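Long-range contact in msDPBB_sym2 protein (Synthetic construct, PDB 7DWW), which is a computationally designed, internally repeated double-psi beta barrel, probably made to recreate the core fold of RNA polymerase: residues I42-A50 against E69-V77. Sequence-based numbering, arbitrary orientation.
Sequences IMKVSSVIA and EELMRLLGV
A beta hairpin of the double-psi barrel, strands 39-43 and 47-54 with their turn, packs here against helix 69-75. Leu75 meets it at the turn end: CD1 stands 3.2 Å from Ile42 O and 3.5 Å from Ser46 O, two carbonyls already engaged by Val48 N and Lys44 N in the hairpin ladder, while CD2 presses tightly on Ile42 CG2 at 3.4 Å, the two side chains crossing at about a right angle. With CG anti to the backbone N (chi1 -179°), Leu75 sends both methyls to the hairpin although its CB bond does not aim there. Cut back to an alanine, this position would probably open a gap over the Ile42 and Ser46 carbonyls and leave Ile42 CG2 without the methyl it packs on. Val48 splits its branches: CG1 touches Leu71 CD1 closely at 3.5 Å, and CG2 lies 3.8 Å from Leu74 CD2. Deeper in, Leu71 CD2 reaches Ala50 CB at 4.1 Å, and Val22 of strand 21-24 packs on Ile42, Ala50 and Leu71. Beyond the helix, Val77 CG1 lies 3.8 Å from Lys44 CB. Gly76, with positive phi (82°), ends the helix in a Schellman motif in which Val77 N bonds to Met72 O. No hydrogen bond joins the segments; the axes of strand 47-50 and helix 69-75 approach to 8.3 Å, with their N-to-C directions 145° apart, apolar packing of a helix against a hairpin of the double-psi beta barrel.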
loop_
_atom_site.group_PDB
_atom_site.type_symbol
_atom_site.label_atom_id
_atom_site.label_comp_id
_atom_site.label_asym_id
_atom_site.label_seq_id
_atom_site.Cartn_x
_atom_site.Cartn_y
_atom_site.Cartn_z
ATOM N N ILE A 42 -1.061 4.137 -6.566
ATOM C CA ILE A 42 -1.180 4.808 -5.283
ATOM C C ILE A 42 -1.013 6.293 -5.510
ATOM O O ILE A 42 -0.021 6.726 -6.100
ATOM C CB ILE A 42 -0.140 4.294 -4.270
ATOM C CG1 ILE A 42 -0.309 2.791 -4.085
ATOM C CG2 ILE A 42 -0.317 5.048 -2.940
ATOM C CD1 ILE A 42 0.923 2.100 -3.552
ATOM N N MET A 43 -1.983 7.078 -5.046
ATOM C CA MET A 43 -2.033 8.502 -5.339
ATOM C C MET A 43 -2.245 9.331 -4.079
ATOM O O MET A 43 -2.918 8.904 -3.122
ATOM C CB MET A 43 -3.156 8.836 -6.325
ATOM C CG MET A 43 -3.444 7.751 -7.342
ATOM S SD MET A 43 -4.893 8.144 -8.341
ATOM C CE MET A 43 -4.661 9.906 -8.576
ATOM N N LYS A 44 -1.626 10.511 -4.096
ATOM C CA LYS A 44 -2.029 11.628 -3.253
ATOM C C LYS A 44 -2.122 12.839 -4.175
ATOM O O LYS A 44 -3.208 13.168 -4.662
ATOM C CB LYS A 44 -1.038 11.855 -2.109
ATOM C CG LYS A 44 -1.324 13.090 -1.268
ATOM C CD LYS A 44 -1.033 12.841 0.203
ATOM C CE LYS A 44 -2.293 13.013 1.052
ATOM N NZ LYS A 44 -2.901 14.377 0.881
ATOM N N VAL A 45 -1.010 13.474 -4.530
ATOM C CA VAL A 45 -0.975 14.481 -5.582
ATOM C C VAL A 45 -0.258 13.952 -6.817
ATOM O O VAL A 45 -0.758 14.066 -7.936
ATOM C CB VAL A 45 -0.328 15.789 -5.075
ATOM C CG1 VAL A 45 0.138 16.657 -6.247
ATOM C CG2 VAL A 45 -1.310 16.545 -4.191
ATOM N N SER A 46 0.925 13.365 -6.627
ATOM C CA SER A 46 1.559 12.538 -7.640
ATOM C C SER A 46 0.927 11.141 -7.608
ATOM O O SER A 46 -0.038 10.876 -6.879
ATOM C CB SER A 46 3.072 12.498 -7.409
ATOM O OG SER A 46 3.769 12.021 -8.555
ATOM N N SER A 47 1.460 10.230 -8.421
ATOM C CA SER A 47 1.018 8.843 -8.424
ATOM C C SER A 47 2.206 7.942 -8.727
ATOM O O SER A 47 3.205 8.360 -9.325
ATOM C CB SER A 47 -0.115 8.610 -9.414
ATOM O OG SER A 47 -0.029 7.319 -9.969
ATOM N N VAL A 48 2.080 6.693 -8.286
ATOM C CA VAL A 48 3.109 5.660 -8.403
ATOM C C VAL A 48 2.371 4.341 -8.557
ATOM O O VAL A 48 1.313 4.146 -7.952
ATOM C CB VAL A 48 4.034 5.642 -7.158
ATOM C CG1 VAL A 48 4.826 4.358 -7.114
ATOM C CG2 VAL A 48 4.962 6.839 -7.139
ATOM N N ILE A 49 2.921 3.430 -9.347
ATOM C CA ILE A 49 2.353 2.097 -9.497
ATOM C C ILE A 49 3.277 1.098 -8.810
ATOM O O ILE A 49 4.484 1.075 -9.073
ATOM C CB ILE A 49 2.125 1.761 -10.980
ATOM C CG1 ILE A 49 1.293 2.875 -11.636
ATOM C CG2 ILE A 49 1.402 0.418 -11.105
ATOM C CD1 ILE A 49 1.172 2.793 -13.148
ATOM N N ALA A 50 2.700 0.234 -7.972
ATOM C CA ALA A 50 3.455 -0.688 -7.134
ATOM C C ALA A 50 2.799 -2.051 -7.240
ATOM O O ALA A 50 1.730 -2.199 -7.834
ATOM C CB ALA A 50 3.478 -0.203 -5.680
ATOM N N GLU A 69 10.348 3.416 2.586
ATOM C CA GLU A 69 10.534 4.865 2.727
ATOM C C GLU A 69 10.832 5.522 1.384
ATOM O O GLU A 69 10.373 6.641 1.109
ATOM C CB GLU A 69 11.644 5.173 3.751
ATOM C CG GLU A 69 13.070 4.929 3.263
ATOM C CD GLU A 69 13.630 6.139 2.517
ATOM O OE1 GLU A 69 14.636 5.994 1.784
ATOM O OE2 GLU A 69 13.059 7.252 2.669
ATOM N N GLU A 70 11.571 4.836 0.511
ATOM C CA GLU A 70 11.865 5.487 -0.759
ATOM C C GLU A 70 10.642 5.592 -1.654
ATOM O O GLU A 70 10.489 6.607 -2.349
ATOM C CB GLU A 70 12.981 4.770 -1.510
ATOM C CG GLU A 70 13.444 5.598 -2.714
ATOM C CD GLU A 70 14.643 5.010 -3.434
ATOM O OE1 GLU A 70 14.811 5.299 -4.646
ATOM O OE2 GLU A 70 15.412 4.262 -2.786
ATOM N N LEU A 71 9.750 4.600 -1.608
ATOM C CA LEU A 71 8.518 4.685 -2.437
ATOM C C LEU A 71 7.677 5.856 -1.936
ATOM O O LEU A 71 7.130 6.573 -2.735
ATOM C CB LEU A 71 7.748 3.368 -2.396
ATOM C CG LEU A 71 6.627 3.257 -3.427
ATOM C CD1 LEU A 71 7.174 3.247 -4.843
ATOM C CD2 LEU A 71 5.771 2.043 -3.176
ATOM N N MET A 72 7.653 6.055 -0.627
ATOM C CA MET A 72 6.959 7.223 -0.047
ATOM C C MET A 72 7.589 8.494 -0.623
ATOM O O MET A 72 6.880 9.372 -1.034
ATOM C CB MET A 72 7.154 7.243 1.469
ATOM C CG MET A 72 6.426 6.171 2.199
ATOM S SD MET A 72 6.612 6.408 3.964
ATOM C CE MET A 72 6.556 4.719 4.530
ATOM N N ARG A 73 8.913 8.556 -0.660
ATOM C CA ARG A 73 9.574 9.770 -1.192
ATOM C C ARG A 73 9.224 9.943 -2.666
ATOM O O ARG A 73 9.025 11.066 -3.089
ATOM C CB ARG A 73 11.085 9.700 -0.988
ATOM C CG ARG A 73 11.546 10.141 0.390
ATOM C CD ARG A 73 13.049 10.214 0.497
ATOM N NE ARG A 73 13.658 8.923 0.645
ATOM C CZ ARG A 73 14.543 8.445 -0.198
ATOM N NH1 ARG A 73 14.895 9.173 -1.238
ATOM N NH2 ARG A 73 15.072 7.260 -0.002
ATOM N N LEU A 74 9.170 8.859 -3.419
ATOM C CA LEU A 74 8.832 8.994 -4.849
ATOM C C LEU A 74 7.425 9.556 -4.995
ATOM O O LEU A 74 7.239 10.407 -5.832
ATOM C CB LEU A 74 8.920 7.624 -5.516
ATOM C CG LEU A 74 8.750 7.653 -7.024
ATOM C CD1 LEU A 74 9.869 8.435 -7.674
ATOM C CD2 LEU A 74 8.675 6.255 -7.588
ATOM N N LEU A 75 6.486 9.090 -4.179
ATOM C CA LEU A 75 5.105 9.514 -4.333
ATOM C C LEU A 75 4.897 10.908 -3.762
ATOM O O LEU A 75 3.919 11.583 -4.117
ATOM C CB LEU A 75 4.196 8.491 -3.656
ATOM C CG LEU A 75 2.687 8.689 -3.693
ATOM C CD1 LEU A 75 2.184 8.823 -5.129
ATOM C CD2 LEU A 75 2.085 7.497 -2.987
ATOM N N GLY A 76 5.798 11.340 -2.882
ATOM C CA GLY A 76 5.626 12.554 -2.129
ATOM C C GLY A 76 4.760 12.444 -0.887
ATOM O O GLY A 76 3.991 13.374 -0.614
ATOM N N VAL A 77 4.849 11.344 -0.129
ATOM C CA VAL A 77 4.019 11.155 1.060
ATOM C C VAL A 77 4.878 10.806 2.272
ATOM O O VAL A 77 6.037 10.400 2.139
ATOM C CB VAL A 77 2.931 10.074 0.850
ATOM C CG1 VAL A 77 1.956 10.505 -0.218
ATOM C CG2 VAL A 77 3.554 8.728 0.500
#